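Local coordinates for protein alkaline phosphatase (Antarctic bacterium, PDB 2W5V) that probably hydrolyses phosphate monoesters at alkaline pH through a phosphoserine intermediate, using zinc and magnesium ions, at residues I41-G46 with S300-G305; I69-T74 with A339-V344; K96-A101 with H144-G149; I123-V128 with S161-F166; G189-I194 with S207-G212. The protein carries 1 engineered substitution. One frame throughout, in Å; residues are numbered along the deposited sequence.

Interaction 1 of 5, residues I41-G46 with S300-G305; sequences ISDGAG and SDHETG. With ZN (zinc ion), chain H; MG (magnesium ion), chain I.
Ser300 OG is held between two groups of the 41-46 segment: it donates to Ala45 O over 2.6 Å, in the carbonyl plane and on a lone pair, and lies 2.8 Å from Ser42 OG, which also has Thr299 O within bonding distance. Beyond these serines the two segments converge on the metal centre of the alkaline phosphatase fold. Zinc is bound by Asp43 OD1, by Asp301 OD2 and by His302 NE2, the last at 2.1 Å, and phosphorylated Ser84 completes the site. Asp43 CG lies anti to the backbone N (chi1 -161°), and its carboxylate bridges two metals: OD2 binds magnesium at 2.1 Å beside three waters, Thr137 and Glu254. The Asp43 and Asp301 carboxylate planes are turned 83° apart. Asp301 OD1 does not bind zinc; it accepts from Gly44 N at 3.1 Å, nearly in line with its C-O bond, which helps fix the rotation of the group. Across the His302 ring from the metal-bound nitrogen, ND1 donates to Glu303 O at 3.0 Å with the partner close to the ring plane, leaving NE2 to zinc. Strand 36-42 delivers Asp43 from between strands 249-255 and 294-299, helix 267-291 packs on Ser42 and Ala45, His302 stacks with His337, and Gly46 occupies the N-cap position of helix 47-52.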
# COMPACT_ATOMS: atom_id res chain seq x y z
N ILE B 41 3.30 15.85 -0.75
CA ILE B 41 2.19 15.28 -0.01
C ILE B 41 0.95 15.29 -0.88
O ILE B 41 0.51 16.34 -1.35
CB ILE B 41 1.90 16.10 1.26
CG1 ILE B 41 3.12 16.09 2.20
CG2 ILE B 41 0.66 15.57 1.97
CD1 ILE B 41 2.93 16.95 3.44
N SER B 42 0.40 14.11 -1.11
CA SER B 42 -0.86 13.97 -1.82
C SER B 42 -1.94 13.83 -0.76
O SER B 42 -2.06 12.78 -0.12
CB SER B 42 -0.84 12.73 -2.71
OG SER B 42 -0.29 11.62 -2.00
N ASP B 43 -2.71 14.88 -0.56
CA ASP B 43 -3.72 14.87 0.50
C ASP B 43 -4.85 13.90 0.16
O ASP B 43 -5.50 14.05 -0.87
CB ASP B 43 -4.26 16.27 0.76
CG ASP B 43 -4.93 16.38 2.12
OD1 ASP B 43 -5.75 15.50 2.43
OD2 ASP B 43 -4.61 17.31 2.89
N GLY B 44 -5.06 12.91 1.02
CA GLY B 44 -6.17 12.00 0.87
C GLY B 44 -5.93 10.83 -0.06
O GLY B 44 -6.86 10.08 -0.38
N ALA B 45 -4.68 10.64 -0.50
CA ALA B 45 -4.38 9.56 -1.44
C ALA B 45 -3.94 8.25 -0.77
O ALA B 45 -2.81 8.14 -0.29
CB ALA B 45 -3.32 10.01 -2.45
N GLY B 46 -4.83 7.27 -0.73
CA GLY B 46 -4.43 5.94 -0.29
C GLY B 46 -3.79 5.18 -1.45
O GLY B 46 -3.62 5.71 -2.53
N SER B 300 1.22 10.52 1.78
CA SER B 300 -0.08 11.17 1.97
C SER B 300 -0.33 11.31 3.47
O SER B 300 0.33 10.66 4.28
CB SER B 300 -1.20 10.33 1.36
OG SER B 300 -0.86 9.87 0.06
N ASP B 301 -1.31 12.12 3.83
CA ASP B 301 -1.62 12.30 5.25
C ASP B 301 -2.62 11.25 5.74
O ASP B 301 -2.62 10.91 6.91
CB ASP B 301 -2.09 13.75 5.54
CG ASP B 301 -3.30 14.17 4.70
OD1 ASP B 301 -3.56 13.53 3.66
OD2 ASP B 301 -3.98 15.16 5.09
N HIS B 302 -3.44 10.73 4.82
CA HIS B 302 -4.47 9.73 5.10
C HIS B 302 -5.17 9.41 3.77
O HIS B 302 -4.86 10.02 2.75
CB HIS B 302 -5.50 10.30 6.07
CG HIS B 302 -6.11 11.57 5.57
ND1 HIS B 302 -7.13 11.58 4.64
CD2 HIS B 302 -5.80 12.86 5.82
CE1 HIS B 302 -7.44 12.83 4.36
NE2 HIS B 302 -6.65 13.63 5.06
N GLU B 303 -6.12 8.48 3.80
CA GLU B 303 -6.92 8.14 2.61
C GLU B 303 -8.27 8.82 2.76
O GLU B 303 -8.70 9.11 3.88
CB GLU B 303 -7.13 6.62 2.53
CG GLU B 303 -7.77 6.13 1.22
CD GLU B 303 -9.31 6.09 1.20
OE1 GLU B 303 -9.97 6.28 2.26
OE2 GLU B 303 -9.87 5.85 0.10
N THR B 304 -8.97 9.08 1.65
CA THR B 304 -10.34 9.56 1.81
C THR B 304 -11.32 8.98 0.80
O THR B 304 -11.00 8.81 -0.37
CB THR B 304 -10.47 11.10 1.82
OG1 THR B 304 -10.91 11.58 0.54
CG2 THR B 304 -9.19 11.75 2.20
N GLY B 305 -12.51 8.65 1.29
CA GLY B 305 -13.60 8.20 0.44
C GLY B 305 -13.73 6.69 0.25
O GLY B 305 -14.75 6.22 -0.24
ZN ZN H . -5.86 15.45 4.43
MG MG I . -4.38 19.36 2.54
O HOH W 1 -9.01 11.08 -2.27
O HOH W 2 -5.98 19.25 1.04
O HOH W 3 -4.06 21.62 2.36
O HOH W 4 -5.99 19.91 4.10

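Interaction 2 of 5, residues I69-T74 with A339-V344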
# COMPACT_ATOMS: atom_id res chain seq x y z
N ILE B 69 10.30 1.89 -0.45
CA ILE B 69 8.90 2.09 -0.10
C ILE B 69 8.66 1.71 1.35
O ILE B 69 9.19 0.70 1.82
CB ILE B 69 7.99 1.23 -1.02
CG1 ILE B 69 8.09 1.73 -2.46
CG2 ILE B 69 6.55 1.24 -0.52
CD1 ILE B 69 7.55 0.76 -3.51
N GLY B 70 7.88 2.52 2.07
CA GLY B 70 7.51 2.22 3.45
C GLY B 70 6.02 2.41 3.65
O GLY B 70 5.31 2.68 2.68
N LEU B 71 5.54 2.27 4.88
CA LEU B 71 4.11 2.42 5.17
C LEU B 71 3.99 3.18 6.47
O LEU B 71 4.71 2.88 7.42
CB LEU B 71 3.42 1.05 5.33
CG LEU B 71 3.41 0.10 4.13
CD1 LEU B 71 2.83 -1.28 4.49
CD2 LEU B 71 2.65 0.71 2.98
N ILE B 72 3.11 4.17 6.52
CA ILE B 72 2.86 4.89 7.77
C ILE B 72 1.47 4.67 8.35
O ILE B 72 0.48 4.54 7.62
CB ILE B 72 3.10 6.42 7.64
CG1 ILE B 72 2.33 7.01 6.45
CG2 ILE B 72 4.57 6.70 7.50
CD1 ILE B 72 2.41 8.56 6.38
N LYS B 73 1.42 4.65 9.68
CA LYS B 73 0.17 4.59 10.41
C LYS B 73 -0.21 6.02 10.77
O LYS B 73 0.62 6.76 11.30
CB LYS B 73 0.34 3.74 11.67
CG LYS B 73 -0.99 3.53 12.40
CD LYS B 73 -0.87 2.57 13.57
CE LYS B 73 -2.20 2.49 14.31
NZ LYS B 73 -2.10 1.60 15.49
N THR B 74 -1.45 6.41 10.48
CA THR B 74 -1.78 7.84 10.46
C THR B 74 -2.65 8.36 11.60
O THR B 74 -3.00 9.55 11.60
CB THR B 74 -2.50 8.20 9.15
OG1 THR B 74 -3.72 7.45 9.07
CG2 THR B 74 -1.61 7.89 7.94
N ALA B 339 -8.67 5.17 7.95
CA ALA B 339 -7.47 4.94 8.75
C ALA B 339 -6.50 3.91 8.17
O ALA B 339 -5.66 3.39 8.91
CB ALA B 339 -7.86 4.57 10.19
N THR B 340 -6.58 3.61 6.88
CA THR B 340 -5.60 2.68 6.28
C THR B 340 -4.18 3.21 6.42
O THR B 340 -3.95 4.41 6.45
CB THR B 340 -5.87 2.43 4.78
OG1 THR B 340 -4.83 1.58 4.25
CG2 THR B 340 -5.89 3.74 4.02
N LEU B 341 -3.22 2.28 6.51
CA LEU B 341 -1.82 2.66 6.41
C LEU B 341 -1.60 3.27 5.02
O LEU B 341 -2.32 2.97 4.06
CB LEU B 341 -0.91 1.44 6.57
CG LEU B 341 -0.93 0.67 7.90
CD1 LEU B 341 0.08 -0.49 7.86
CD2 LEU B 341 -0.63 1.57 9.04
N ILE B 342 -0.59 4.13 4.93
CA ILE B 342 -0.33 4.91 3.72
C ILE B 342 1.09 4.67 3.22
O ILE B 342 2.04 4.69 3.99
CB ILE B 342 -0.50 6.42 4.06
CG1 ILE B 342 -1.97 6.75 4.36
CG2 ILE B 342 0.12 7.31 2.98
CD1 ILE B 342 -2.90 6.57 3.16
N PRO B 343 1.25 4.45 1.90
CA PRO B 343 2.57 4.25 1.31
C PRO B 343 3.45 5.49 1.39
O PRO B 343 2.97 6.62 1.24
CB PRO B 343 2.27 3.94 -0.17
CG PRO B 343 0.81 3.67 -0.24
CD PRO B 343 0.16 4.38 0.91
N VAL B 344 4.73 5.27 1.65
CA VAL B 344 5.75 6.30 1.59
C VAL B 344 6.74 5.88 0.52
O VAL B 344 7.17 4.72 0.49
CB VAL B 344 6.53 6.37 2.91
CG1 VAL B 344 7.70 7.36 2.80
CG2 VAL B 344 5.58 6.72 4.06
O HOH W 5 -5.08 6.87 6.63
O HOH W 6 -2.98 4.22 9.73
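Gly70 and Ile72 pair with Val344 and Ile342 as antiparallel hydrogen-bonded pairs, their short strands running at 141° to each other and the non-hydrogen-bonded pair Leu71-Pro343 lying between them. This is where the central sheet of the phosphatase turns mixed: strand 342-347 runs against both its neighbours, 68-73 and 294-299. The four backbone bonds are short and fairly straight; Ile72 N to Ile342 O measures 2.8 Å and Ile342 N to Ile72 O 2.9 Å. On the face bearing Ile72, Ile342 and Val344, the first of these sends out both branches. Its CG1 lies between the backbone N and the carbonyl carbon (chi1 52°) and meets Ile342 CB at 3.8 Å, whereas Ile72 CG2 touches Val344 CG2 at 3.6 Å, the two side chains crossing at about a right angle. Thr299 packs against all three residues. On the other face Leu71 CD2 rests on Pro343 CA at 3.9 Å. Near the end of the pairing, Leu341 CD2 comes within 3.4 Å of Lys73 CA, while the lysine chain runs on, extended, to the second subunit, where NZ bonds Phe54 O and meets the Tyr55 ring. Past the strands water takes over the link: one molecule accepts from Thr74 OG1 at 2.9 Å and donates to Thr340 O at 2.7 Å.

Interaction 3 of 5, residues K96-A101 with H144-G149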
# COMPACT_ATOMS: atom_id res chain seq x y z
N LYS B 96 2.56 13.21 17.52
CA LYS B 96 1.14 12.92 17.39
C LYS B 96 0.39 14.02 18.13
O LYS B 96 0.73 14.37 19.26
CB LYS B 96 0.80 11.58 18.05
CG LYS B 96 1.44 10.37 17.39
CD LYS B 96 0.65 9.92 16.16
CE LYS B 96 0.99 8.49 15.78
NZ LYS B 96 0.42 8.13 14.43
N THR B 97 -0.65 14.56 17.50
CA THR B 97 -1.42 15.63 18.11
C THR B 97 -2.90 15.46 17.75
O THR B 97 -3.25 14.52 17.03
CB THR B 97 -0.88 17.02 17.72
OG1 THR B 97 -1.55 18.04 18.48
CG2 THR B 97 -1.06 17.29 16.22
N TYR B 98 -3.75 16.35 18.26
CA TYR B 98 -5.20 16.21 18.13
C TYR B 98 -5.70 16.70 16.76
O TYR B 98 -5.12 17.62 16.20
CB TYR B 98 -5.93 16.93 19.28
CG TYR B 98 -5.68 18.44 19.39
CD1 TYR B 98 -6.43 19.34 18.63
CD2 TYR B 98 -4.73 18.96 20.26
CE1 TYR B 98 -6.22 20.70 18.71
CE2 TYR B 98 -4.51 20.34 20.35
CZ TYR B 98 -5.27 21.20 19.58
OH TYR B 98 -5.08 22.57 19.65
N ASN B 99 -6.74 16.07 16.22
CA ASN B 99 -7.31 16.56 14.96
C ASN B 99 -7.63 18.05 15.08
O ASN B 99 -8.22 18.48 16.07
CB ASN B 99 -8.58 15.79 14.55
CG ASN B 99 -8.27 14.39 14.02
OD1 ASN B 99 -7.11 13.99 13.91
ND2 ASN B 99 -9.32 13.64 13.67
N ALA B 100 -7.22 18.80 14.06
CA ALA B 100 -7.40 20.25 13.96
C ALA B 100 -6.18 21.05 14.44
O ALA B 100 -6.08 22.24 14.18
CB ALA B 100 -8.67 20.72 14.67
N ALA B 101 -5.25 20.40 15.13
CA ALA B 101 -4.05 21.10 15.61
C ALA B 101 -3.17 21.53 14.44
O ALA B 101 -2.99 20.78 13.49
CB ALA B 101 -3.26 20.23 16.58
N HIS B 144 1.63 28.13 13.84
CA HIS B 144 1.27 27.42 15.07
C HIS B 144 -0.06 27.95 15.57
O HIS B 144 -0.14 29.08 16.06
CB HIS B 144 2.35 27.64 16.13
CG HIS B 144 3.72 27.24 15.68
ND1 HIS B 144 4.15 25.93 15.70
CD2 HIS B 144 4.75 27.96 15.19
CE1 HIS B 144 5.39 25.87 15.25
NE2 HIS B 144 5.78 27.09 14.93
N ALA B 145 -1.11 27.15 15.43
CA ALA B 145 -2.46 27.59 15.77
C ALA B 145 -3.21 26.48 16.49
O ALA B 145 -2.99 25.31 16.22
CB ALA B 145 -3.22 28.04 14.53
N LEU B 146 -4.10 26.86 17.40
CA LEU B 146 -4.84 25.90 18.20
C LEU B 146 -5.84 25.14 17.36
O LEU B 146 -6.21 24.01 17.68
CB LEU B 146 -5.61 26.62 19.32
CG LEU B 146 -4.74 27.23 20.40
CD1 LEU B 146 -5.62 27.88 21.45
CD2 LEU B 146 -3.88 26.15 21.00
N ASN B 147 -6.30 25.77 16.29
CA ASN B 147 -7.31 25.15 15.45
C ASN B 147 -7.15 25.55 13.99
O ASN B 147 -6.95 26.72 13.68
CB ASN B 147 -8.71 25.52 15.95
CG ASN B 147 -9.79 24.69 15.30
OD1 ASN B 147 -10.04 24.80 14.10
ND2 ASN B 147 -10.43 23.82 16.08
N ARG B 148 -7.24 24.56 13.11
CA ARG B 148 -7.01 24.77 11.68
C ARG B 148 -7.99 25.80 11.09
O ARG B 148 -7.74 26.36 10.03
CB ARG B 148 -7.21 23.44 10.94
CG ARG B 148 -8.63 22.91 11.07
CD ARG B 148 -8.83 21.62 10.31
NE ARG B 148 -8.67 21.81 8.87
CZ ARG B 148 -8.59 20.81 8.00
NH1 ARG B 148 -8.63 19.54 8.41
NH2 ARG B 148 -8.44 21.08 6.71
N GLY B 149 -9.10 26.02 11.78
CA GLY B 149 -10.10 26.98 11.34
C GLY B 149 -9.66 28.43 11.47
O GLY B 149 -10.27 29.33 10.89
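Tyr98 and Ala100 make the polar bonds of this contact, in which a type II beta turn from Tyr98 to Ala101 meets an irregular loop ending in an Asx turn. Two hydrogen bonds cross between them. Tyr98 OH donates to Leu146 O at 2.7 Å, on a lone pair in the carbonyl plane, and the acceptor in turn lies at the edge of the phenol ring near its plane. Tyr98 CG takes the position between the backbone N and the carbonyl carbon (chi1 60°), and the ring passes beside its own turn, with Ala101 CB over the centre of one face. The second bond, Arg148 N to Ala100 O at 2.8 Å, is bent and weak; a CA-H...O contact from Asn147 CA to the same oxygen, 3.4 Å, supplements it. Van der Waals contact is modest: Ala100 CB lies 3.8 Å from Asn147 ND2, and Arg148 CB comes to 3.6 Å from Ala100 O. The contact probably helps to place the base of Arg148, whose guanidinium reaches beyond both segments to form a salt bridge with Asp83 and a hydrogen bond to a phosphate oxygen of phosphorylated Ser84. This is consistent with the phosphate-binding arginine of alkaline phosphatases. The neighbouring backbone is held by the Asx turn itself, Gly149 N donating to Asn147 OD1 at 2.8 Å, on a lone pair in the amide plane.

Interaction 4 of 5, residues I123-V128 with S161-F166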
# COMPACT_ATOMS: atom_id res chain seq x y z
N ILE B 123 19.19 26.66 5.92
CA ILE B 123 18.50 26.03 4.79
C ILE B 123 17.37 26.93 4.28
O ILE B 123 16.55 27.40 5.07
CB ILE B 123 17.89 24.68 5.21
CG1 ILE B 123 18.92 23.82 5.97
CG2 ILE B 123 17.32 23.93 4.01
CD1 ILE B 123 20.10 23.41 5.13
N LYS B 124 17.31 27.17 2.97
CA LYS B 124 16.19 27.91 2.37
C LYS B 124 14.92 27.03 2.30
O LYS B 124 14.99 25.84 2.00
CB LYS B 124 16.58 28.41 0.98
CG LYS B 124 17.61 29.55 0.98
CD LYS B 124 16.95 30.88 1.32
CE LYS B 124 17.96 32.03 1.31
NZ LYS B 124 19.00 31.85 2.35
N THR B 125 13.75 27.62 2.57
CA THR B 125 12.53 26.82 2.71
C THR B 125 11.39 27.31 1.83
O THR B 125 11.24 28.50 1.58
CB THR B 125 12.05 26.81 4.18
OG1 THR B 125 11.84 28.16 4.62
CG2 THR B 125 13.07 26.13 5.08
N GLY B 126 10.57 26.38 1.35
CA GLY B 126 9.44 26.74 0.52
C GLY B 126 8.23 25.83 0.70
O GLY B 126 8.36 24.66 1.05
N VAL B 127 7.06 26.38 0.42
CA VAL B 127 5.81 25.65 0.54
C VAL B 127 4.89 25.95 -0.65
O VAL B 127 4.61 27.12 -0.94
CB VAL B 127 5.10 25.99 1.85
CG1 VAL B 127 3.71 25.43 1.87
CG2 VAL B 127 5.91 25.47 3.03
N VAL B 128 4.45 24.90 -1.33
CA VAL B 128 3.56 25.04 -2.48
C VAL B 128 2.30 24.22 -2.24
O VAL B 128 2.38 23.13 -1.65
CB VAL B 128 4.26 24.57 -3.78
CG1 VAL B 128 3.27 24.51 -4.93
CG2 VAL B 128 5.43 25.48 -4.11
N SER B 161 6.95 33.90 9.85
CA SER B 161 7.59 32.62 9.61
C SER B 161 8.96 32.78 8.96
O SER B 161 9.36 33.89 8.60
CB SER B 161 6.70 31.73 8.73
OG SER B 161 6.70 32.18 7.39
N ASP B 162 9.67 31.67 8.79
CA ASP B 162 11.00 31.67 8.21
C ASP B 162 10.99 31.36 6.71
O ASP B 162 12.03 31.38 6.06
CB ASP B 162 11.89 30.66 8.95
CG ASP B 162 12.12 31.04 10.41
OD1 ASP B 162 12.64 32.15 10.65
OD2 ASP B 162 11.80 30.21 11.30
N LEU B 163 9.80 31.09 6.18
CA LEU B 163 9.65 30.73 4.77
C LEU B 163 10.32 31.73 3.83
O LEU B 163 10.23 32.94 4.04
CB LEU B 163 8.18 30.62 4.40
CG LEU B 163 7.48 29.32 4.74
CD1 LEU B 163 6.06 29.35 4.20
CD2 LEU B 163 8.27 28.15 4.16
N ASP B 164 10.99 31.21 2.81
CA ASP B 164 11.63 32.05 1.80
C ASP B 164 10.81 32.10 0.53
O ASP B 164 10.94 33.03 -0.27
CB ASP B 164 13.01 31.49 1.49
CG ASP B 164 13.92 31.44 2.71
OD1 ASP B 164 14.35 32.52 3.19
OD2 ASP B 164 14.19 30.33 3.20
N PHE B 165 9.95 31.10 0.34
CA PHE B 165 9.16 30.98 -0.89
C PHE B 165 7.81 30.33 -0.59
O PHE B 165 7.73 29.40 0.20
CB PHE B 165 9.93 30.12 -1.90
CG PHE B 165 9.23 29.95 -3.23
CD1 PHE B 165 9.59 30.74 -4.31
CD2 PHE B 165 8.24 28.99 -3.40
CE1 PHE B 165 8.97 30.58 -5.55
CE2 PHE B 165 7.61 28.83 -4.63
CZ PHE B 165 7.97 29.62 -5.71
N PHE B 166 6.75 30.81 -1.23
CA PHE B 166 5.49 30.06 -1.20
C PHE B 166 4.65 30.35 -2.43
O PHE B 166 4.83 31.38 -3.09
CB PHE B 166 4.70 30.31 0.09
CG PHE B 166 4.12 31.71 0.20
CD1 PHE B 166 2.90 32.02 -0.39
CD2 PHE B 166 4.79 32.70 0.90
CE1 PHE B 166 2.37 33.30 -0.29
CE2 PHE B 166 4.26 33.97 1.01
CZ PHE B 166 3.05 34.27 0.41
O HOH W 7 14.62 29.22 5.74
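Asp164 CG lies anti to its carbonyl carbon (chi1 -60°), on the side of the Thr125 backbone, while Thr125 OG1, between the backbone N and the carbonyl carbon (chi1 57°), faces Leu163 CA. These groups lie at the start of two neighbouring parallel strands, 124-129 and 165-169, joined through helices 136-139 and 151-158 in a beta-alpha-beta crossover of the central sheet. Asp164 OD2 receives Thr125 N at 2.8 Å on its anti lone pair, the one away from OD1. Thr125 O in return is approached by two amides, Asp164 N at 3.0 Å and, more weakly, Phe165 N. Two residues further along, Val127 N donates to Phe165 O at 3.1 Å, and the register continues with Val127 beside Phe166. The same Asp164 OD2 has a water 2.8 Å away that also sits near Ile123 O and Thr125 OG1. The Lys124 and Asp164 side chains cross at about a right angle, and the lysine meets the carboxylate with its aliphatic part, CD lying 3.4 Å from Asp164 CG. Its ammonium does not touch the acid; Asp164 OD1 forms its salt bridge with Arg209 instead. Apolar contacts occupy both faces of the pair. Val127 CG2 meets Leu163 CD2 at 3.7 Å, and Met158 of helix 151-158 packs on Leu163. On the other face, where helix 230-242 packs, Val128 CG2 reaches the edge of the Phe165 ring, 4.0 Å from CE2.

Interaction 5 of 5, residues G189-I194 with S207-G212; sequences GNQFTI and SNRKMG
Lys210 lies across the face of Phe192, its chain extended beyond CG and running obliquely to the phenylalanine side chain. Its CD stands 3.8 Å from the centroid of the Phe192 ring and only 16° off the ring normal, a CH-pi contact, with Lys210 CB closer to the CD2 side of the rim. The extended chain leads past the ring to Asn190, where NZ donates to Asn190 O at 2.9 Å, nearly along the C=O axis. The aromatic ring thus covers the aliphatic part of the lysine while a main-chain oxygen takes up its charged end. Both residues belong to a beta-alpha-beta unit, strand 192-195, helix 202-205 and strand 210-214, in which the short parallel strands have axes 34° apart and the first is an edge strand of the central sheet within this chain. Between them Thr193 N bonds to Lys210 O, and Gly212 N to Thr193 O at 2.8 Å. On the face opposite Phe192, Thr193 meets Asn208 at about a right angle, OG1 lying 3.3 Å from Asn208 CG, and its CG2 touches Met211 SD at 3.6 Å. A water accepts from Thr193 OG1 at 2.9 Å and donates to Gln191 O. The Phe192 ring also meets Phe166 of the next strand but one, and on the same face of the sheet Ile194 CD1 packs on Gly212 CA at 3.8 Å.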
# COMPACT_ATOMS: atom_id res chain seq x y z
N GLY B 189 6.45 44.03 4.01
CA GLY B 189 7.30 44.74 4.95
C GLY B 189 8.20 43.78 5.69
O GLY B 189 9.05 44.20 6.47
N ASN B 190 8.01 42.48 5.45
CA ASN B 190 8.89 41.44 5.98
C ASN B 190 9.77 40.82 4.89
O ASN B 190 10.17 39.66 5.00
CB ASN B 190 8.09 40.33 6.68
CG ASN B 190 7.74 40.67 8.11
OD1 ASN B 190 8.54 40.46 9.02
ND2 ASN B 190 6.53 41.18 8.32
N GLN B 191 10.03 41.59 3.84
CA GLN B 191 10.95 41.19 2.77
C GLN B 191 10.36 40.27 1.70
O GLN B 191 11.08 39.79 0.82
CB GLN B 191 12.22 40.57 3.35
CG GLN B 191 13.09 41.55 4.13
CD GLN B 191 14.39 40.93 4.59
OE1 GLN B 191 15.47 41.32 4.14
NE2 GLN B 191 14.30 39.95 5.48
N PHE B 192 9.06 40.02 1.76
CA PHE B 192 8.40 39.24 0.71
C PHE B 192 8.06 40.08 -0.52
O PHE B 192 7.38 41.09 -0.41
CB PHE B 192 7.13 38.58 1.23
CG PHE B 192 7.38 37.27 1.91
CD1 PHE B 192 7.50 37.21 3.29
CD2 PHE B 192 7.51 36.11 1.18
CE1 PHE B 192 7.73 36.01 3.93
CE2 PHE B 192 7.74 34.90 1.81
CZ PHE B 192 7.85 34.86 3.18
N THR B 193 8.55 39.65 -1.68
CA THR B 193 8.02 40.14 -2.93
C THR B 193 6.79 39.29 -3.23
O THR B 193 6.87 38.07 -3.20
CB THR B 193 9.04 40.02 -4.07
OG1 THR B 193 10.16 40.89 -3.80
CG2 THR B 193 8.41 40.43 -5.40
N ILE B 194 5.66 39.93 -3.50
CA ILE B 194 4.41 39.19 -3.69
C ILE B 194 3.85 39.39 -5.10
O ILE B 194 3.73 40.52 -5.56
CB ILE B 194 3.33 39.63 -2.68
CG1 ILE B 194 3.81 39.39 -1.24
CG2 ILE B 194 2.01 38.91 -2.95
CD1 ILE B 194 4.05 37.94 -0.91
N SER B 207 16.41 38.00 -8.17
CA SER B 207 17.07 38.93 -7.25
C SER B 207 16.21 39.33 -6.05
O SER B 207 16.59 40.21 -5.28
CB SER B 207 17.56 40.18 -8.00
OG SER B 207 16.49 40.82 -8.67
N ASN B 208 15.06 38.68 -5.88
CA ASN B 208 14.25 38.92 -4.69
C ASN B 208 14.78 38.12 -3.51
O ASN B 208 15.28 37.01 -3.68
CB ASN B 208 12.79 38.55 -4.95
CG ASN B 208 12.15 39.41 -6.02
OD1 ASN B 208 11.24 38.97 -6.72
ND2 ASN B 208 12.62 40.64 -6.15
N ARG B 209 14.66 38.66 -2.30
CA ARG B 209 15.07 37.94 -1.10
C ARG B 209 14.10 36.80 -0.77
O ARG B 209 14.52 35.68 -0.46
CB ARG B 209 15.21 38.90 0.08
CG ARG B 209 15.54 38.23 1.40
CD ARG B 209 16.76 37.31 1.30
NE ARG B 209 17.05 36.65 2.58
CZ ARG B 209 16.59 35.46 2.95
NH1 ARG B 209 15.80 34.76 2.13
NH2 ARG B 209 16.92 34.96 4.13
N LYS B 210 12.81 37.08 -0.84
CA LYS B 210 11.79 36.05 -0.67
C LYS B 210 10.70 36.28 -1.69
O LYS B 210 10.51 37.39 -2.17
CB LYS B 210 11.17 36.11 0.72
CG LYS B 210 12.13 36.02 1.88
CD LYS B 210 11.31 36.06 3.17
CE LYS B 210 12.10 36.54 4.36
NZ LYS B 210 11.17 36.98 5.43
N MET B 211 9.94 35.23 -2.00
CA MET B 211 8.92 35.34 -3.03
C MET B 211 7.64 34.64 -2.64
O MET B 211 7.67 33.49 -2.18
CB MET B 211 9.46 34.77 -4.34
CG MET B 211 8.57 35.06 -5.53
SD MET B 211 8.56 36.82 -5.89
CE MET B 211 7.00 36.99 -6.76
N GLY B 212 6.51 35.31 -2.81
CA GLY B 212 5.22 34.72 -2.50
C GLY B 212 4.24 34.88 -3.66
O GLY B 212 4.09 35.97 -4.22
O HOH W 8 11.93 40.13 -1.68

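Overall arrangement
From the N terminus, interactions 1 and 2 open first, at residues 41 and 69, and close last, at 305 and 344, so that they cross each other. Everything else is nested inside both loops. Interaction 3 opens at 96 and interaction 4 at 123, before the first closes at 149 and the second at 166: these cross too. Interaction 5, spanning 189-212, follows them in series. Four of the five reach the central sheet, from its outer strand at interaction 5, through interaction 4 and the metal centre at interaction 1, to the dimer side at interaction 2. Interactions 4 and 5 meet through neighbouring strands 165-169 and 210-214, Lys96 of interaction 3 approaches Lys73 of interaction 2, and Thr74 packs on Asp301 between interactions 2 and 1.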